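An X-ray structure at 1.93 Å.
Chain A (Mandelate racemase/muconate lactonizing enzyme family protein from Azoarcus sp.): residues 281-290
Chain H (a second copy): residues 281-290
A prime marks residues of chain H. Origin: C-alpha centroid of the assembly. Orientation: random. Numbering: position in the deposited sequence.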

ATOM      1  N   GLN A 281     -16.973  22.468  13.491  1.00 15.51           N
ATOM      2  CA  GLN A 281     -16.682  21.623  14.650  1.00 15.44           C
ATOM      3  C   GLN A 281     -16.319  20.210  14.196  1.00 15.48           C
ATOM      4  O   GLN A 281     -15.426  19.578  14.757  1.00 14.04           O
ATOM      5  CB  GLN A 281     -17.887  21.572  15.598  1.00 15.14           C
ATOM      6  CG  GLN A 281     -18.226  22.906  16.256  1.00 14.62           C
ATOM      7  CD  GLN A 281     -19.402  22.794  17.203  1.00 17.85           C
ATOM      8  OE1 GLN A 281     -19.245  22.859  18.429  1.00 19.17           O
ATOM      9  NE2 GLN A 281     -20.587  22.608  16.641  1.00 14.78           N
ATOM     10  N   ARG A 282     -17.020  19.717  13.179  1.00 14.62           N
ATOM     11  CA  ARG A 282     -16.739  18.385  12.652  1.00 16.41           C
ATOM     12  C   ARG A 282     -15.346  18.401  12.010  1.00 15.53           C
ATOM     13  O   ARG A 282     -14.544  17.497  12.212  1.00 13.96           O
ATOM     14  CB  ARG A 282     -17.808  17.995  11.625  1.00 14.38           C
ATOM     15  CG  ARG A 282     -19.217  17.899  12.220  1.00 16.80           C
ATOM     16  CD  ARG A 282     -20.262  17.577  11.162  1.00 16.58           C
ATOM     17  NE  ARG A 282     -21.599  17.460  11.742  1.00 18.82           N
ATOM     18  CZ  ARG A 282     -22.728  17.440  11.037  1.00 18.38           C
ATOM     19  NH1 ARG A 282     -22.699  17.530   9.713  1.00 18.04           N
ATOM     20  NH2 ARG A 282     -23.895  17.338  11.661  1.00 19.50           N
ATOM     21  N   TRP A 283     -15.083  19.455  11.248  1.00 15.21           N
ATOM     22  CA  TRP A 283     -13.810  19.672  10.563  1.00 14.92           C
ATOM     23  C   TRP A 283     -12.669  19.625  11.591  1.00 14.50           C
ATOM     24  O   TRP A 283     -11.638  18.983  11.376  1.00 13.93           O
ATOM     25  CB  TRP A 283     -13.856  21.052   9.903  1.00 14.58           C
ATOM     26  CG  TRP A 283     -12.836  21.345   8.834  1.00 15.29           C
ATOM     27  CD1 TRP A 283     -13.062  21.386   7.489  1.00 15.07           C
ATOM     28  CD2 TRP A 283     -11.483  21.780   9.024  1.00 14.22           C
ATOM     29  NE1 TRP A 283     -11.947  21.836   6.832  1.00 16.39           N
ATOM     30  CE2 TRP A 283     -10.960  22.085   7.748  1.00 15.59           C
ATOM     31  CE3 TRP A 283     -10.666  21.950  10.150  1.00 14.59           C
ATOM     32  CZ2 TRP A 283      -9.649  22.556   7.564  1.00 15.00           C
ATOM     33  CZ3 TRP A 283      -9.362  22.419   9.968  1.00 15.24           C
ATOM     34  CH2 TRP A 283      -8.870  22.716   8.685  1.00 14.41           C
ATOM     35  N   LEU A 284     -12.879  20.309  12.712  1.00 13.58           N
ATOM     36  CA  LEU A 284     -11.890  20.378  13.780  1.00 11.92           C
ATOM     37  C   LEU A 284     -11.740  19.050  14.524  1.00 13.15           C
ATOM     38  O   LEU A 284     -10.763  18.835  15.240  1.00 13.57           O
ATOM     39  CB  LEU A 284     -12.245  21.520  14.745  1.00 10.33           C
ATOM     40  CG  LEU A 284     -12.036  22.921  14.144  1.00 11.05           C
ATOM     41  CD1 LEU A 284     -12.506  23.997  15.109  1.00 11.30           C
ATOM     42  CD2 LEU A 284     -10.563  23.120  13.805  1.00 10.43           C
ATOM     43  N   THR A 285     -12.713  18.162  14.361  1.00 13.77           N
ATOM     44  CA  THR A 285     -12.633  16.845  14.985  1.00 14.78           C
ATOM     45  C   THR A 285     -11.587  16.051  14.209  1.00 15.94           C
ATOM     46  O   THR A 285     -10.745  15.362  14.787  1.00 15.24           O
ATOM     47  CB  THR A 285     -13.980  16.107  14.915  1.00 15.47           C
ATOM     48  OG1 THR A 285     -14.928  16.787  15.740  1.00 15.06           O
ATOM     49  CG2 THR A 285     -13.833  14.666  15.397  1.00 13.78           C
ATOM     50  N   LEU A 286     -11.645  16.155  12.885  1.00 16.23           N
ATOM     51  CA  LEU A 286     -10.677  15.462  12.046  1.00 16.36           C
ATOM     52  C   LEU A 286      -9.289  16.064  12.265  1.00 16.00           C
ATOM     53  O   LEU A 286      -8.293  15.342  12.275  1.00 16.79           O
ATOM     54  CB  LEU A 286     -11.080  15.569  10.570  1.00 17.94           C
ATOM     55  CG  LEU A 286     -11.907  14.408  10.008  1.00 21.82           C
ATOM     56  CD1 LEU A 286     -13.108  14.096  10.901  1.00 21.93           C
ATOM     57  CD2 LEU A 286     -12.366  14.769   8.610  1.00 26.05           C
ATOM     58  N   ALA A 287      -9.227  17.381  12.453  1.00 14.46           N
ATOM     59  CA  ALA A 287      -7.953  18.067  12.686  1.00 14.93           C
ATOM     60  C   ALA A 287      -7.322  17.555  13.981  1.00 15.95           C
ATOM     61  O   ALA A 287      -6.110  17.348  14.055  1.00 14.05           O
ATOM     62  CB  ALA A 287      -8.169  19.578  12.775  1.00 13.33           C
ATOM     63  N   ARG A 288      -8.160  17.362  14.996  1.00 14.35           N
ATOM     64  CA  ARG A 288      -7.717  16.860  16.295  1.00 15.77           C
ATOM     65  C   ARG A 288      -7.164  15.444  16.154  1.00 16.21           C
ATOM     66  O   ARG A 288      -6.125  15.109  16.716  1.00 16.28           O
ATOM     67  CB  ARG A 288      -8.890  16.864  17.279  1.00 14.33           C
ATOM     68  CG  ARG A 288      -8.671  16.041  18.538  1.00 14.84           C
ATOM     69  CD  ARG A 288      -9.968  15.894  19.317  1.00 14.83           C
ATOM     70  NE  ARG A 288     -10.383  17.140  19.955  1.00 16.35           N
ATOM     71  CZ  ARG A 288      -9.804  17.653  21.039  1.00 16.66           C
ATOM     72  NH1 ARG A 288      -8.783  17.026  21.610  1.00 15.37           N
ATOM     73  NH2 ARG A 288     -10.243  18.794  21.553  1.00 15.56           N
ATOM     74  N   LEU A 289      -7.875  14.619  15.394  1.00 17.27           N
ATOM     75  CA  LEU A 289      -7.471  13.239  15.158  1.00 17.92           C
ATOM     76  C   LEU A 289      -6.116  13.198  14.450  1.00 18.58           C
ATOM     77  O   LEU A 289      -5.315  12.282  14.669  1.00 19.14           O
ATOM     78  CB  LEU A 289      -8.527  12.531  14.303  1.00 18.88           C
ATOM     79  CG  LEU A 289      -8.194  11.123  13.805  1.00 20.55           C
ATOM     80  CD1 LEU A 289      -8.108  10.161  14.980  1.00 21.30           C
ATOM     81  CD2 LEU A 289      -9.262  10.675  12.821  1.00 22.32           C
ATOM     82  N   ALA A 290      -5.863  14.191  13.601  1.00 16.78           N
ATOM     83  CA  ALA A 290      -4.604  14.267  12.861  1.00 16.82           C
ATOM     84  C   ALA A 290      -3.477  14.863  13.704  1.00 16.63           C
ATOM     85  O   ALA A 290      -2.308  14.826  13.311  1.00 15.74           O
ATOM     86  CB  ALA A 290      -4.796  15.100  11.609  1.00 15.54           C
TER
ATOM     87  N   GLN H 281     -20.179  12.938  20.094  1.00 15.08           N
ATOM     88  CA  GLN H 281     -20.456  13.769  18.919  1.00 16.97           C
ATOM     89  C   GLN H 281     -19.260  13.710  17.972  1.00 15.47           C
ATOM     90  O   GLN H 281     -19.421  13.689  16.754  1.00 14.02           O
ATOM     91  CB  GLN H 281     -20.723  15.222  19.324  1.00 17.46           C
ATOM     92  CG  GLN H 281     -22.072  15.446  20.003  1.00 17.37           C
ATOM     93  CD  GLN H 281     -22.276  16.892  20.419  1.00 19.34           C
ATOM     94  OE1 GLN H 281     -23.164  17.584  19.910  1.00 19.02           O
ATOM     95  NE2 GLN H 281     -21.448  17.360  21.343  1.00 17.07           N
ATOM     96  N   ARG H 282     -18.061  13.690  18.542  1.00 14.47           N
ATOM     97  CA  ARG H 282     -16.845  13.610  17.739  1.00 16.03           C
ATOM     98  C   ARG H 282     -16.789  12.223  17.095  1.00 15.72           C
ATOM     99  O   ARG H 282     -16.469  12.093  15.915  1.00 14.38           O
ATOM    100  CB  ARG H 282     -15.613  13.847  18.620  1.00 14.88           C
ATOM    101  CG  ARG H 282     -15.512  15.266  19.156  1.00 15.30           C
ATOM    102  CD  ARG H 282     -14.347  15.424  20.124  1.00 16.47           C
ATOM    103  NE  ARG H 282     -14.333  16.753  20.719  1.00 17.18           N
ATOM    104  CZ  ARG H 282     -13.581  17.112  21.755  1.00 18.10           C
ATOM    105  NH1 ARG H 282     -12.762  16.237  22.324  1.00 18.95           N
ATOM    106  NH2 ARG H 282     -13.661  18.348  22.228  1.00 16.06           N
ATOM    107  N   TRP H 283     -17.122  11.202  17.884  1.00 15.81           N
ATOM    108  CA  TRP H 283     -17.150   9.801  17.437  1.00 14.48           C
ATOM    109  C   TRP H 283     -18.071   9.698  16.218  1.00 14.55           C
ATOM    110  O   TRP H 283     -17.712   9.127  15.189  1.00 13.43           O
ATOM    111  CB  TRP H 283     -17.706   8.925  18.575  1.00 14.56           C
ATOM    112  CG  TRP H 283     -17.534   7.415  18.442  1.00 16.33           C
ATOM    113  CD1 TRP H 283     -16.645   6.634  19.126  1.00 16.71           C
ATOM    114  CD2 TRP H 283     -18.342   6.510  17.669  1.00 17.00           C
ATOM    115  NE1 TRP H 283     -16.853   5.304  18.840  1.00 16.14           N
ATOM    116  CE2 TRP H 283     -17.888   5.199  17.948  1.00 17.58           C
ATOM    117  CE3 TRP H 283     -19.408   6.680  16.772  1.00 17.30           C
ATOM    118  CZ2 TRP H 283     -18.466   4.061  17.363  1.00 17.62           C
ATOM    119  CZ3 TRP H 283     -19.986   5.543  16.189  1.00 18.53           C
ATOM    120  CH2 TRP H 283     -19.509   4.253  16.489  1.00 19.13           C
ATOM    121  N   LEU H 284     -19.267  10.267  16.348  1.00 14.28           N
ATOM    122  CA  LEU H 284     -20.255  10.238  15.275  1.00 13.98           C
ATOM    123  C   LEU H 284     -19.836  11.042  14.040  1.00 13.56           C
ATOM    124  O   LEU H 284     -20.375  10.844  12.953  1.00 14.59           O
ATOM    125  CB  LEU H 284     -21.610  10.717  15.811  1.00 12.50           C
ATOM    126  CG  LEU H 284     -22.253   9.693  16.754  1.00 13.26           C
ATOM    127  CD1 LEU H 284     -23.405  10.317  17.521  1.00 13.71           C
ATOM    128  CD2 LEU H 284     -22.728   8.485  15.944  1.00 13.63           C
ATOM    129  N   THR H 285     -18.884  11.953  14.202  1.00 14.05           N
ATOM    130  CA  THR H 285     -18.404  12.716  13.062  1.00 13.98           C
ATOM    131  C   THR H 285     -17.608  11.747  12.181  1.00 14.46           C
ATOM    132  O   THR H 285     -17.694  11.786  10.957  1.00 15.01           O
ATOM    133  CB  THR H 285     -17.515  13.884  13.511  1.00 12.99           C
ATOM    134  OG1 THR H 285     -18.317  14.845  14.213  1.00 14.67           O
ATOM    135  CG2 THR H 285     -16.861  14.553  12.314  1.00 11.36           C
ATOM    136  N   LEU H 286     -16.840  10.864  12.814  1.00 14.53           N
ATOM    137  CA  LEU H 286     -16.061   9.881  12.071  1.00 16.10           C
ATOM    138  C   LEU H 286     -16.991   8.862  11.409  1.00 15.70           C
ATOM    139  O   LEU H 286     -16.754   8.432  10.280  1.00 15.26           O
ATOM    140  CB  LEU H 286     -15.060   9.182  13.000  1.00 17.32           C
ATOM    141  CG  LEU H 286     -13.656   9.808  13.070  1.00 22.04           C
ATOM    142  CD1 LEU H 286     -13.735  11.279  13.466  1.00 22.14           C
ATOM    143  CD2 LEU H 286     -12.812   9.042  14.078  1.00 25.84           C
ATOM    144  N   ALA H 287     -18.052   8.481  12.116  1.00 15.15           N
ATOM    145  CA  ALA H 287     -19.017   7.527  11.579  1.00 15.23           C
ATOM    146  C   ALA H 287     -19.612   8.125  10.308  1.00 14.81           C
ATOM    147  O   ALA H 287     -19.762   7.437   9.299  1.00 13.97           O
ATOM    148  CB  ALA H 287     -20.124   7.247  12.612  1.00 12.95           C
ATOM    149  N   ARG H 288     -19.936   9.414  10.369  1.00 14.46           N
ATOM    150  CA  ARG H 288     -20.504  10.143   9.233  1.00 15.35           C
ATOM    151  C   ARG H 288     -19.550  10.085   8.040  1.00 16.43           C
ATOM    152  O   ARG H 288     -19.955   9.764   6.921  1.00 16.48           O
ATOM    153  CB  ARG H 288     -20.760  11.601   9.627  1.00 13.80           C
ATOM    154  CG  ARG H 288     -21.091  12.539   8.468  1.00 15.23           C
ATOM    155  CD  ARG H 288     -21.297  13.966   8.974  1.00 15.59           C
ATOM    156  NE  ARG H 288     -22.536  14.110   9.738  1.00 16.44           N
ATOM    157  CZ  ARG H 288     -23.742  14.200   9.189  1.00 16.89           C
ATOM    158  NH1 ARG H 288     -23.873  14.167   7.869  1.00 15.92           N
ATOM    159  NH2 ARG H 288     -24.819  14.317   9.955  1.00 16.48           N
ATOM    160  N   LEU H 289     -18.279  10.388   8.295  1.00 16.85           N
ATOM    161  CA  LEU H 289     -17.261  10.360   7.253  1.00 16.76           C
ATOM    162  C   LEU H 289     -17.132   8.957   6.658  1.00 17.85           C
ATOM    163  O   LEU H 289     -16.828   8.806   5.485  1.00 18.65           O
ATOM    164  CB  LEU H 289     -15.922  10.818   7.827  1.00 18.12           C
ATOM    165  CG  LEU H 289     -14.687  10.758   6.916  1.00 20.19           C
ATOM    166  CD1 LEU H 289     -14.935  11.521   5.620  1.00 19.51           C
ATOM    167  CD2 LEU H 289     -13.499  11.336   7.672  1.00 20.69           C
ATOM    168  N   ALA H 290     -17.382   7.934   7.471  1.00 18.44           N
ATOM    169  CA  ALA H 290     -17.296   6.549   7.013  1.00 18.47           C
ATOM    170  C   ALA H 290     -18.575   6.108   6.296  1.00 18.99           C
ATOM    171  O   ALA H 290     -18.604   5.051   5.661  1.00 17.99           O
ATOM    172  CB  ALA H 290     -17.028   5.632   8.192  1.00 18.64           C
TER
HETATM  173  O   HOH W   1     -17.569  16.814  16.089  1.00 24.22           O

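Two copies of one helix can pack tightly without a single direct hydrogen bond between them, and residues 281-290 of this racemase-family protein illustrate how. The helices cross almost perpendicularly, at 92°, with their axes 9.4 Å apart at closest approach, and together they bury 532 Å². Near-twofold symmetry means that almost every contact occurs twice.

The centre is apolar. Thr285 and Thr285′ both point toward the partner helix, and their small β-branched side chains let the backbones come close: CA of Arg282 lies 5.9 Å from CA of Thr285′. The methyl CG2 of Thr285′ packs 3.6 Å from CB of Arg282, while CG2 of Thr285 sits 3.7 Å from the carbonyl O of Arg282′. Leu286 and Leu286′ leave their helices sideways, but their ends turn inward, so that CD1 of Leu286 meets CD1 of Leu286′ at 3.9 Å. Both are buried, and leucine suits the place because its branched end fills space with methyl groups and leaves no polar atom in need of a partner. Leu289′ extends this greasy patch, its CD2 lying 3.7 Å from CD2 of Leu286; the reciprocal pair, Leu289 CD2 and Leu286′ CD2, is looser at 4.1 Å.

The threonine hydroxyls supply the polar link. A single water bridges them, 2.7 Å from OG1 of Thr285 and 2.8 Å from OG1 of Thr285′.

Flanking this centre are two arginine stacks. The guanidinium of Arg282 lies flat on that of Arg288′, centres 3.9 Å apart and planes at 10°; Arg288 and Arg282′ repeat the arrangement at 14°. Arg282 NH1 and Arg288′ NE approach to 3.4 Å, yet both are donors and the charges are alike, so the contact is face-to-face packing rather than hydrogen bonding. Arginine suits this role because its planar group can stack while its edge still donates: NH2 of all four arginines is hydrogen-bonded elsewhere in the structure.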